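Local coordinates for protein predicted transcriptional regulator (Oenococcus oeni, PDB 3BY6) that probably binds DNA through a GntR-type winged helix-turn-helix domain and so regulates transcription, at the interface of chains A and B. Residues are numbered along the deposited sequence; one frame, centred on the assembly and turned at random. Chains: chain A/B, Predicted transcriptional regulator.

Contact 1: the interface of chains A and B. Residues chain A 4-8; chain B 9, 12, 15-16.
One of two equivalent contacts of a two-fold interface between copies of one protein joins the extended N-terminal segment of chain A to the first helix of chain B, probably helping to fix the DNA-binding parts of the presumed dimer relative to each other. B:Gln15 makes the polar link by using both ends of its amide on the backbone N and O of one residue, A:Thr7. The main-chain N of A:Thr7 donates to the amide oxygen OE1 of B:Gln15 at 3.0 Å, with 159° at the hydrogen and the donor tilted somewhat from the carbonyl plane. In return, NE2 of B:Gln15 donates to the main-chain O of A:Thr7 over 3.1 Å, meeting it in the carbonyl plane on a lone pair. Beyond CG the B:Gln15 chain is extended (chi2 -178°), which carries the amide out to the strand-like backbone, and the paired bonds should oppose rotation of that amide. Carbon contacts flank it. A:Ile6 turns its CG2 branch to within 3.9 Å of CG2 of B:Val12, and the same methyl lies 3.9 Å from CD of B:Gln15. At the other end the methyl CE of A:Met4, bent back at chi3 (-75°), lies 4.0 Å from CB of B:Gln15. A:Gln8 lies beside B:Lys9, OE1 3.7 Å from NZ, too far to count as a bond. Helix 12-25 falls within the GntR-family stretch, so the loop arm of one chain lies on the probable DNA-binding part of the other.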
# COMPACT_ATOMS: atom_id res chain seq x y z
N MET A 4 -10.85 9.06 -12.50
CA MET A 4 -10.06 8.51 -11.40
C MET A 4 -8.59 8.62 -11.74
O MET A 4 -8.20 8.58 -12.92
CB MET A 4 -10.43 7.06 -11.12
CG MET A 4 -10.06 6.09 -12.23
SD MET A 4 -10.55 4.38 -11.93
CE MET A 4 -9.34 3.85 -10.73
N ALA A 5 -7.78 8.75 -10.69
CA ALA A 5 -6.32 8.75 -10.82
C ALA A 5 -5.87 7.29 -10.91
O ALA A 5 -6.37 6.44 -10.20
CB ALA A 5 -5.70 9.44 -9.62
N ILE A 6 -4.97 7.00 -11.83
CA ILE A 6 -4.45 5.66 -11.97
C ILE A 6 -3.06 5.64 -11.34
O ILE A 6 -2.24 6.53 -11.59
CB ILE A 6 -4.37 5.25 -13.46
CG1 ILE A 6 -5.67 5.62 -14.19
CG2 ILE A 6 -4.06 3.75 -13.61
CD1 ILE A 6 -6.93 5.02 -13.61
N THR A 7 -2.79 4.64 -10.50
CA THR A 7 -1.49 4.51 -9.88
C THR A 7 -0.61 3.68 -10.82
O THR A 7 -1.01 2.61 -11.30
CB THR A 7 -1.60 3.85 -8.52
OG1 THR A 7 -1.81 2.45 -8.70
CG2 THR A 7 -2.80 4.44 -7.72
N GLN A 8 0.59 4.19 -11.10
CA GLN A 8 1.49 3.53 -12.01
C GLN A 8 2.43 2.61 -11.23
O GLN A 8 2.48 2.65 -9.99
CB GLN A 8 2.29 4.57 -12.80
CG GLN A 8 1.46 5.70 -13.47
CD GLN A 8 0.45 5.18 -14.51
OE1 GLN A 8 0.76 4.31 -15.34
NE2 GLN A 8 -0.76 5.74 -14.47
N LYS B 9 2.58 -2.51 -12.14
CA LYS B 9 1.39 -1.67 -12.05
C LYS B 9 0.24 -2.56 -11.64
O LYS B 9 0.16 -3.71 -12.13
CB LYS B 9 1.09 -1.09 -13.42
CG LYS B 9 -0.12 -0.20 -13.51
CD LYS B 9 -0.29 0.20 -14.97
CE LYS B 9 -1.43 1.17 -15.18
NZ LYS B 9 -1.45 1.63 -16.59
N VAL B 12 -5.38 -1.75 -14.66
CA VAL B 12 -6.36 -0.71 -14.51
C VAL B 12 -7.75 -1.29 -14.14
O VAL B 12 -8.49 -0.69 -13.33
CB VAL B 12 -6.43 0.20 -15.77
CG1 VAL B 12 -7.50 1.28 -15.59
CG2 VAL B 12 -5.05 0.86 -16.02
N GLN B 15 -7.90 -1.69 -10.53
CA GLN B 15 -8.02 -0.42 -9.83
C GLN B 15 -9.46 0.11 -9.88
O GLN B 15 -9.92 0.78 -8.96
CB GLN B 15 -7.05 0.60 -10.39
CG GLN B 15 -5.57 0.17 -10.23
CD GLN B 15 -4.59 1.20 -10.75
OE1 GLN B 15 -4.79 2.40 -10.59
NE2 GLN B 15 -3.51 0.72 -11.36
N LEU B 16 -10.16 -0.17 -10.97
CA LEU B 16 -11.56 0.23 -11.08
C LEU B 16 -12.48 -0.69 -10.25
O LEU B 16 -13.42 -0.20 -9.65
CB LEU B 16 -12.04 0.22 -12.53
CG LEU B 16 -13.50 0.62 -12.77
CD1 LEU B 16 -13.88 1.94 -12.10
CD2 LEU B 16 -13.71 0.69 -14.30

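Contact 2: the interface of chains A and B. Residues chain A 98, 102, 108, 111-112; chain B 94, 115, 118-119.
B:Leu119, at the end of helix 108-119, inserts its forked tip between helices 79-103 and 108-119 of chain A in a patch of the two-fold interface held by carbon packing; no polar pair across it is close enough to bond. Its two methyls divide the work. CD2 meets CG2 of A:Ile98 at 3.6 Å, the two side chains crossing at about a right angle, and also lies 4.0 Å from the CA of A:Gly108. The CG of B:Leu119 stands anti to its carbonyl carbon (chi1 -75°), and from there the fork reaches both chain A helices. An alanine here would probably leave a gap between A:Ile98 and A:Lys112, with both having lost the methyls they pack on. A second group of contacts surrounds the tip of A:Ile98, whose extended CG1 arm (chi2 -179°) carries CD1 toward helix 108-119 of chain B. There CD1 lies near both methyls of B:Val115, 4.1 Å from CG1, and 4.2 Å from CG2 of B:Ile118, a looser fit than that around B:Leu119. Another contact borrows the aliphatic part of a lysine: the side chains of A:Lys112 and B:Leu119 lie antiparallel, flank to flank. Methyl CD1 of B:Leu119 presses on CG of A:Lys112 at 3.3 Å, shorter than carbons normally pack.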
# COMPACT_ATOMS: atom_id res chain seq x y z
N ILE A 98 -6.26 3.63 9.92
CA ILE A 98 -7.19 3.96 10.97
C ILE A 98 -8.22 4.99 10.46
O ILE A 98 -9.43 4.83 10.68
CB ILE A 98 -6.52 4.51 12.20
CG1 ILE A 98 -5.67 3.40 12.85
CG2 ILE A 98 -7.59 5.11 13.19
CD1 ILE A 98 -4.94 3.86 14.14
N ILE A 102 -12.24 4.28 10.45
CA ILE A 102 -13.35 5.03 11.06
C ILE A 102 -14.27 5.53 9.94
O ILE A 102 -15.47 5.57 10.12
CB ILE A 102 -12.97 6.16 12.11
CG1 ILE A 102 -12.67 7.48 11.43
CG2 ILE A 102 -11.89 5.73 13.12
CD1 ILE A 102 -13.95 8.33 11.26
N GLY A 108 -13.97 4.48 16.88
CA GLY A 108 -12.64 4.53 17.49
C GLY A 108 -12.42 3.65 18.70
O GLY A 108 -11.36 3.05 18.88
N ILE A 111 -11.76 0.26 17.38
CA ILE A 111 -10.39 0.23 16.85
C ILE A 111 -9.41 0.07 18.04
O ILE A 111 -8.45 -0.68 17.94
CB ILE A 111 -10.07 1.49 15.97
CG1 ILE A 111 -10.98 1.54 14.74
CG2 ILE A 111 -8.59 1.49 15.52
CD1 ILE A 111 -10.85 2.81 13.93
N LYS A 112 -9.66 0.75 19.16
CA LYS A 112 -8.80 0.60 20.33
C LYS A 112 -8.77 -0.84 20.80
O LYS A 112 -7.69 -1.41 20.98
CB LYS A 112 -9.23 1.52 21.49
CG LYS A 112 -8.90 3.00 21.27
CD LYS A 112 -9.03 3.85 22.55
CE LYS A 112 -9.16 5.38 22.22
NZ LYS A 112 -10.61 5.75 21.85
N LEU B 94 -4.30 -3.28 8.84
CA LEU B 94 -4.01 -2.79 10.20
C LEU B 94 -3.02 -3.68 10.96
O LEU B 94 -2.07 -3.17 11.50
CB LEU B 94 -5.28 -2.58 11.03
CG LEU B 94 -5.02 -2.16 12.51
CD1 LEU B 94 -4.31 -0.80 12.58
CD2 LEU B 94 -6.28 -2.15 13.30
N VAL B 115 -1.89 4.93 18.86
CA VAL B 115 -3.24 4.71 18.37
C VAL B 115 -4.24 5.58 19.13
O VAL B 115 -5.09 6.21 18.52
CB VAL B 115 -3.59 3.20 18.41
CG1 VAL B 115 -5.08 2.96 18.19
CG2 VAL B 115 -2.74 2.43 17.36
N ILE B 118 -3.77 9.14 17.79
CA ILE B 118 -4.34 9.25 16.45
C ILE B 118 -5.88 9.30 16.51
O ILE B 118 -6.51 9.99 15.72
CB ILE B 118 -3.85 8.05 15.53
CG1 ILE B 118 -2.34 8.14 15.28
CG2 ILE B 118 -4.61 8.01 14.18
CD1 ILE B 118 -1.72 6.88 14.67
N LEU B 119 -6.45 8.58 17.49
CA LEU B 119 -7.90 8.43 17.65
C LEU B 119 -8.54 9.55 18.45
O LEU B 119 -9.74 9.79 18.31
CB LEU B 119 -8.23 7.09 18.33
CG LEU B 119 -8.12 5.80 17.51
CD1 LEU B 119 -8.36 4.59 18.38
CD2 LEU B 119 -9.08 5.86 16.33

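Contact 3: the interface of chains A and B. Residues chain A 101, 104, 106, 110; chain B 87, 90-91.
The guanidinium nitrogen NH2 of A:Arg110 donates to the amide oxygen OE1 of B:Gln87 at 2.9 Å, a polar link across the interface of the presumed dimer of this GntR-family regulator. The two side chains reach toward each other tip to tip, with their flat groups turned 55° apart. The bond is bent, 131° at the hydrogen, and the acceptor stands out of the guanidinium plane; on the acceptor side the donor is tilted only modestly from the carbonyl plane. B:Gln87 gets there on a chain extended beyond CG, with CG anti to the backbone N (chi1 -166°). A:Val106 contributes to both partners. Its CG2 branch packs against the B:Gln87 amide, 3.7 Å from CD, the side chains crossing at a slant, while its CG1 lies over one face of the A:Arg110 guanidinium, 4.0 Å above the plane and offset toward the rim. The valine thus flanks both flat groups and may limit how far they can turn. Farther along helix 79-103 of chain B, the contact becomes apolar: methyl CD2 of A:Leu101 touches CB of B:Leu90 at 3.5 Å, the leucines passing alongside, heading opposite ways. Next to this, within chain A, the hydroxyl OG of A:Ser104 bonds back to the main-chain O of A:Leu101 at 2.6 Å, lying in the carbonyl plane on a lone pair. That bond ties the turn after helix 79-103 to its last part, and CB of A:Ser104 lies 4.2 Å from CD1 of B:Leu90.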
# COMPACT_ATOMS: atom_id res chain seq x y z
N LEU A 101 -10.64 3.09 8.24
CA LEU A 101 -11.47 2.32 9.14
C LEU A 101 -12.56 3.16 9.81
O LEU A 101 -13.71 2.78 9.76
CB LEU A 101 -10.62 1.63 10.23
CG LEU A 101 -9.95 0.29 9.91
CD1 LEU A 101 -9.11 -0.14 11.08
CD2 LEU A 101 -10.97 -0.82 9.56
N SER A 104 -14.97 3.81 7.31
CA SER A 104 -15.72 2.63 6.90
C SER A 104 -16.85 2.34 7.88
O SER A 104 -17.60 1.36 7.72
CB SER A 104 -14.80 1.40 6.81
OG SER A 104 -14.47 0.89 8.11
N VAL A 106 -16.19 1.95 11.31
CA VAL A 106 -15.67 1.38 12.58
C VAL A 106 -15.41 2.54 13.56
O VAL A 106 -14.62 3.45 13.27
CB VAL A 106 -14.38 0.53 12.41
CG1 VAL A 106 -14.15 -0.35 13.63
CG2 VAL A 106 -14.41 -0.33 11.15
N ARG A 110 -13.67 0.87 19.30
CA ARG A 110 -13.56 -0.51 18.83
C ARG A 110 -12.24 -0.74 18.13
O ARG A 110 -11.66 -1.81 18.26
CB ARG A 110 -14.71 -0.91 17.88
CG ARG A 110 -14.49 -2.31 17.28
CD ARG A 110 -15.71 -3.19 17.10
NE ARG A 110 -15.43 -4.18 16.04
CZ ARG A 110 -15.94 -4.18 14.80
NH1 ARG A 110 -16.88 -3.30 14.39
NH2 ARG A 110 -15.51 -5.11 13.95
N GLN B 87 -13.98 -4.09 5.38
CA GLN B 87 -13.41 -3.91 6.73
C GLN B 87 -12.31 -4.92 7.02
O GLN B 87 -11.30 -4.63 7.66
CB GLN B 87 -14.50 -4.09 7.78
CG GLN B 87 -14.11 -3.60 9.15
CD GLN B 87 -15.22 -3.79 10.18
OE1 GLN B 87 -15.04 -4.51 11.20
NE2 GLN B 87 -16.37 -3.15 9.93
N LEU B 90 -9.03 -3.83 5.40
CA LEU B 90 -8.44 -2.78 6.22
C LEU B 90 -7.89 -3.32 7.56
O LEU B 90 -6.89 -2.85 8.08
CB LEU B 90 -9.51 -1.70 6.46
CG LEU B 90 -9.90 -0.92 5.17
CD1 LEU B 90 -11.10 -0.02 5.34
CD2 LEU B 90 -8.69 -0.17 4.68
N LEU B 91 -8.58 -4.30 8.12
CA LEU B 91 -8.13 -4.92 9.35
C LEU B 91 -6.88 -5.73 9.10
O LEU B 91 -6.03 -5.76 9.97
CB LEU B 91 -9.21 -5.81 9.93
CG LEU B 91 -10.34 -5.13 10.71
CD1 LEU B 91 -11.41 -6.18 11.09
CD2 LEU B 91 -9.71 -4.49 11.93

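Contacts 2 and 3 are neighbours, their C-alpha centres about 8 Å apart, and both draw on helices 79-103 and 108-119 of chain A and helix 79-103 of chain B, so they probably belong to one largely helical patch. Contact 2 adds helix 108-119 of chain B. Contact 1 stands apart, its C-alpha centre about 27 Å from that of contact 2 and 23 Å from that of contact 3. Two-fold symmetry repeats each contact with the chains exchanged, so helices 79-103 and 108-119 with the loop between them, and the N-terminal segments, tie the copies together at separate levels, consistent with a dimer.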